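Local coordinates for protein beta-1,4-mannanase (Caldicellulosiruptor saccharolyticus, PDB 1PMH) that probably serves a beta-1,4-mannanase as its carbohydrate-binding module, holding mannan chains such as mannohexaose on a calcium-containing jellyroll beta-sandwich, at residues A47-V52 against P172-N177. Residues are numbered along the deposited sequence; the frame is centred on the assembly and turned at random.
Sequences ALRLDV and PIYLDN. With CA (calcium ion), chain C.
Arg49 carries its CG anti to the backbone N (chi1 179°) and Tyr174 its CG anti to the carbonyl carbon (chi1 -54°); their non-hydrogen-bonded pairing puts both on one face of the sheet, and these torsions turn them alongside each other. The methylenes of Arg49 suit the ring, CG packing 3.8 Å from Tyr174 CE2, while its flat guanidinium takes Pro172 CB over one face. Asp51, two residues along the strand, receives NE and NH2 side-on, both on its OD1; Arg49 NE to Asp51 OD1 is 2.9 Å. Asp38 takes NH1 in a second salt bridge and is also hydrogen-bonded to Tyr174 OH. On the other face, branched apolar side chains suit the buried core: Leu50 and Ile173 meet Phe162, Leu175 meets Phe160 and Leu48 meets Val33. Leu48 with Leu175 and Leu50 with Ile173 are antiparallel hydrogen-bonded pairs, for example Leu50 N to Ile173 O at 2.8 Å. An alanine at Arg49 would probably open a gap beside Tyr174 CE2 and leave Asp51 and Asp38 without the cation they share. Farther along, next to Ala47 in register, the Asp176 carboxylate suits calcium, binding through both oxygens; with Asp10, Glu12, Asn44 and Tyr46 it probably helps hold neighbouring loops to the sheet, while Arg49 probably offsets part of the charge of two carboxylates.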
ATOM      1  N   ALA A  47       6.894  -1.303 -10.065  1.00 15.91           N
ATOM      2  CA  ALA A  47       6.081  -0.914  -8.926  1.00 16.05           C
ATOM      3  C   ALA A  47       4.658  -1.341  -9.186  1.00 15.06           C
ATOM      4  O   ALA A  47       4.270  -1.583 -10.320  1.00 17.41           O
ATOM      5  CB  ALA A  47       6.178   0.575  -8.685  1.00 16.98           C
ATOM      6  N   LEU A  48       3.874  -1.403  -8.118  1.00 14.95           N
ATOM      7  CA  LEU A  48       2.467  -1.702  -8.200  1.00 15.12           C
ATOM      8  C   LEU A  48       1.708  -0.438  -8.465  1.00 14.83           C
ATOM      9  O   LEU A  48       1.715   0.468  -7.650  1.00 17.51           O
ATOM     10  CB  LEU A  48       1.999  -2.419  -6.947  1.00 15.11           C
ATOM     11  CG  LEU A  48       0.605  -3.059  -7.018  1.00 15.58           C
ATOM     12  CD1 LEU A  48       0.646  -4.299  -7.885  1.00 17.27           C
ATOM     13  CD2 LEU A  48       0.098  -3.354  -5.634  1.00 16.67           C
ATOM     14  N   ARG A  49       0.973  -0.394  -9.575  1.00 15.25           N
ATOM     15  CA  ARG A  49       0.154   0.744  -9.939  1.00 15.78           C
ATOM     16  C   ARG A  49      -1.312   0.476  -9.613  1.00 14.93           C
ATOM     17  O   ARG A  49      -1.895  -0.511 -10.119  1.00 15.59           O
ATOM     18  CB  ARG A  49       0.323   1.051 -11.442  1.00 16.38           C
ATOM     19  CG  ARG A  49      -0.525   2.225 -11.912  1.00 16.87           C
ATOM     20  CD  ARG A  49      -0.250   2.581 -13.354  1.00 17.90           C
ATOM     21  NE  ARG A  49      -1.247   3.531 -13.842  1.00 17.87           N
ATOM     22  CZ  ARG A  49      -1.044   4.518 -14.671  1.00 18.94           C
ATOM     23  NH1 ARG A  49       0.128   4.729 -15.245  1.00 24.18           N
ATOM     24  NH2 ARG A  49      -2.094   5.253 -14.982  1.00 23.10           N
ATOM     25  N   LEU A  50      -1.921   1.367  -8.850  1.00 14.57           N
ATOM     26  CA  LEU A  50      -3.336   1.329  -8.496  1.00 14.60           C
ATOM     27  C   LEU A  50      -3.982   2.517  -9.180  1.00 14.86           C
ATOM     28  O   LEU A  50      -3.697   3.657  -8.859  1.00 16.87           O
ATOM     29  CB  LEU A  50      -3.490   1.456  -6.985  1.00 14.90           C
ATOM     30  CG  LEU A  50      -2.662   0.515  -6.113  1.00 15.94           C
ATOM     31  CD1 LEU A  50      -2.840   0.854  -4.630  1.00 17.39           C
ATOM     32  CD2 LEU A  50      -2.975  -0.917  -6.430  1.00 16.68           C
ATOM     33  N   ASP A  51      -4.817   2.260 -10.165  1.00 15.35           N
ATOM     34  CA  ASP A  51      -5.595   3.361 -10.782  1.00 15.88           C
ATOM     35  C   ASP A  51      -6.820   3.582  -9.959  1.00 15.83           C
ATOM     36  O   ASP A  51      -7.618   2.661  -9.819  1.00 17.41           O
ATOM     37  CB  ASP A  51      -5.931   2.992 -12.226  1.00 17.04           C
ATOM     38  CG  ASP A  51      -4.687   2.916 -13.067  0.90 17.42           C
ATOM     39  OD1 ASP A  51      -4.007   3.969 -13.153  0.90 20.44           O
ATOM     40  OD2 ASP A  51      -4.344   1.869 -13.630  0.90 21.01           O
ATOM     41  N   VAL A  52      -6.925   4.743  -9.301  1.00 15.80           N
ATOM     42  CA  VAL A  52      -8.010   5.048  -8.373  1.00 15.58           C
ATOM     43  C   VAL A  52      -8.866   6.181  -8.943  1.00 16.17           C
ATOM     44  O   VAL A  52      -8.420   7.020  -9.738  1.00 16.76           O
ATOM     45  CB  VAL A  52      -7.522   5.366  -6.944  1.00 17.33           C
ATOM     46  CG1 VAL A  52      -6.566   4.353  -6.470  1.00 17.71           C
ATOM     47  CG2 VAL A  52      -6.920   6.746  -6.833  1.00 17.21           C
ATOM     48  N   PRO A 172      -3.175   7.448 -10.783  1.00 15.83           N
ATOM     49  CA  PRO A 172      -2.483   6.355 -10.109  1.00 15.38           C
ATOM     50  C   PRO A 172      -2.007   6.686  -8.707  1.00 14.89           C
ATOM     51  O   PRO A 172      -1.673   7.836  -8.393  1.00 15.17           O
ATOM     52  CB  PRO A 172      -1.317   6.087 -11.038  1.00 16.43           C
ATOM     53  CG  PRO A 172      -1.006   7.401 -11.660  1.00 18.04           C
ATOM     54  CD  PRO A 172      -2.352   8.059 -11.852  1.00 16.85           C
ATOM     55  N   ILE A 173      -1.936   5.640  -7.889  1.00 14.27           N
ATOM     56  CA  ILE A 173      -1.174   5.613  -6.653  1.00 14.23           C
ATOM     57  C   ILE A 173      -0.299   4.374  -6.795  1.00 14.16           C
ATOM     58  O   ILE A 173      -0.791   3.313  -7.181  1.00 15.36           O
ATOM     59  CB  ILE A 173      -2.067   5.494  -5.423  1.00 14.19           C
ATOM     60  CG1 ILE A 173      -2.962   6.719  -5.261  1.00 15.63           C
ATOM     61  CG2 ILE A 173      -1.208   5.279  -4.150  1.00 15.33           C
ATOM     62  CD1 ILE A 173      -3.948   6.699  -4.110  1.00 16.08           C
ATOM     63  N   TYR A 174       0.991   4.500  -6.504  1.00 14.46           N
ATOM     64  CA  TYR A 174       1.894   3.367  -6.626  1.00 14.17           C
ATOM     65  C   TYR A 174       2.326   2.905  -5.248  1.00 13.86           C
ATOM     66  O   TYR A 174       2.537   3.699  -4.333  1.00 15.03           O
ATOM     67  CB  TYR A 174       3.134   3.691  -7.456  1.00 14.99           C
ATOM     68  CG  TYR A 174       2.881   4.253  -8.825  1.00 15.82           C
ATOM     69  CD1 TYR A 174       2.563   5.591  -9.011  1.00 15.90           C
ATOM     70  CD2 TYR A 174       3.009   3.455  -9.975  1.00 15.78           C
ATOM     71  CE1 TYR A 174       2.357   6.124 -10.294  1.00 16.03           C
ATOM     72  CE2 TYR A 174       2.769   3.991 -11.241  1.00 17.07           C
ATOM     73  CZ  TYR A 174       2.448   5.307 -11.407  1.00 16.37           C
ATOM     74  OH  TYR A 174       2.243   5.877 -12.638  1.00 17.79           O
ATOM     75  N   LEU A 175       2.504   1.611  -5.121  1.00 14.28           N
ATOM     76  CA  LEU A 175       3.129   0.997  -3.968  1.00 14.20           C
ATOM     77  C   LEU A 175       4.395   0.295  -4.407  1.00 14.39           C
ATOM     78  O   LEU A 175       4.468  -0.304  -5.482  1.00 15.20           O
ATOM     79  CB  LEU A 175       2.243  -0.020  -3.289  1.00 16.49           C
ATOM     80  CG  LEU A 175       1.062   0.491  -2.550  1.00 17.40           C
ATOM     81  CD1 LEU A 175       0.232  -0.691  -2.046  1.00 18.47           C
ATOM     82  CD2 LEU A 175       1.472   1.356  -1.365  1.00 21.69           C
ATOM     83  N   ASP A 176       5.405   0.329  -3.554  1.00 14.84           N
ATOM     84  CA  ASP A 176       6.625  -0.447  -3.816  1.00 14.74           C
ATOM     85  C   ASP A 176       7.262  -0.786  -2.477  1.00 15.39           C
ATOM     86  O   ASP A 176       6.987  -0.181  -1.438  1.00 15.69           O
ATOM     87  CB  ASP A 176       7.600   0.323  -4.714  1.00 15.66           C
ATOM     88  CG  ASP A 176       8.550  -0.539  -5.528  1.00 15.60           C
ATOM     89  OD1 ASP A 176       8.540  -1.772  -5.385  1.00 16.41           O
ATOM     90  OD2 ASP A 176       9.327   0.009  -6.313  1.00 17.73           O
ATOM     91  N   ASN A 177       8.183  -1.746  -2.555  1.00 15.93           N
ATOM     92  CA  ASN A 177       9.024  -2.078  -1.399  1.00 17.25           C
ATOM     93  C   ASN A 177       8.200  -2.299  -0.141  1.00 15.85           C
ATOM     94  O   ASN A 177       8.497  -1.767   0.939  1.00 17.27           O
ATOM     95  CB  ASN A 177      10.097  -1.024  -1.219  1.00 18.27           C
ATOM     96  CG  ASN A 177      11.059  -1.012  -2.386  1.00 19.99           C
ATOM     97  OD1 ASN A 177      11.306  -2.045  -3.011  1.00 20.89           O
ATOM     98  ND2 ASN A 177      11.611   0.131  -2.697  1.00 24.21           N
TER
HETATM   99 CA    CA C 300      10.185  -2.225  -7.198  1.00 16.50          CA
HETATM  100  O   HOH W   1      11.878  -2.359  -5.615  1.00 18.40           O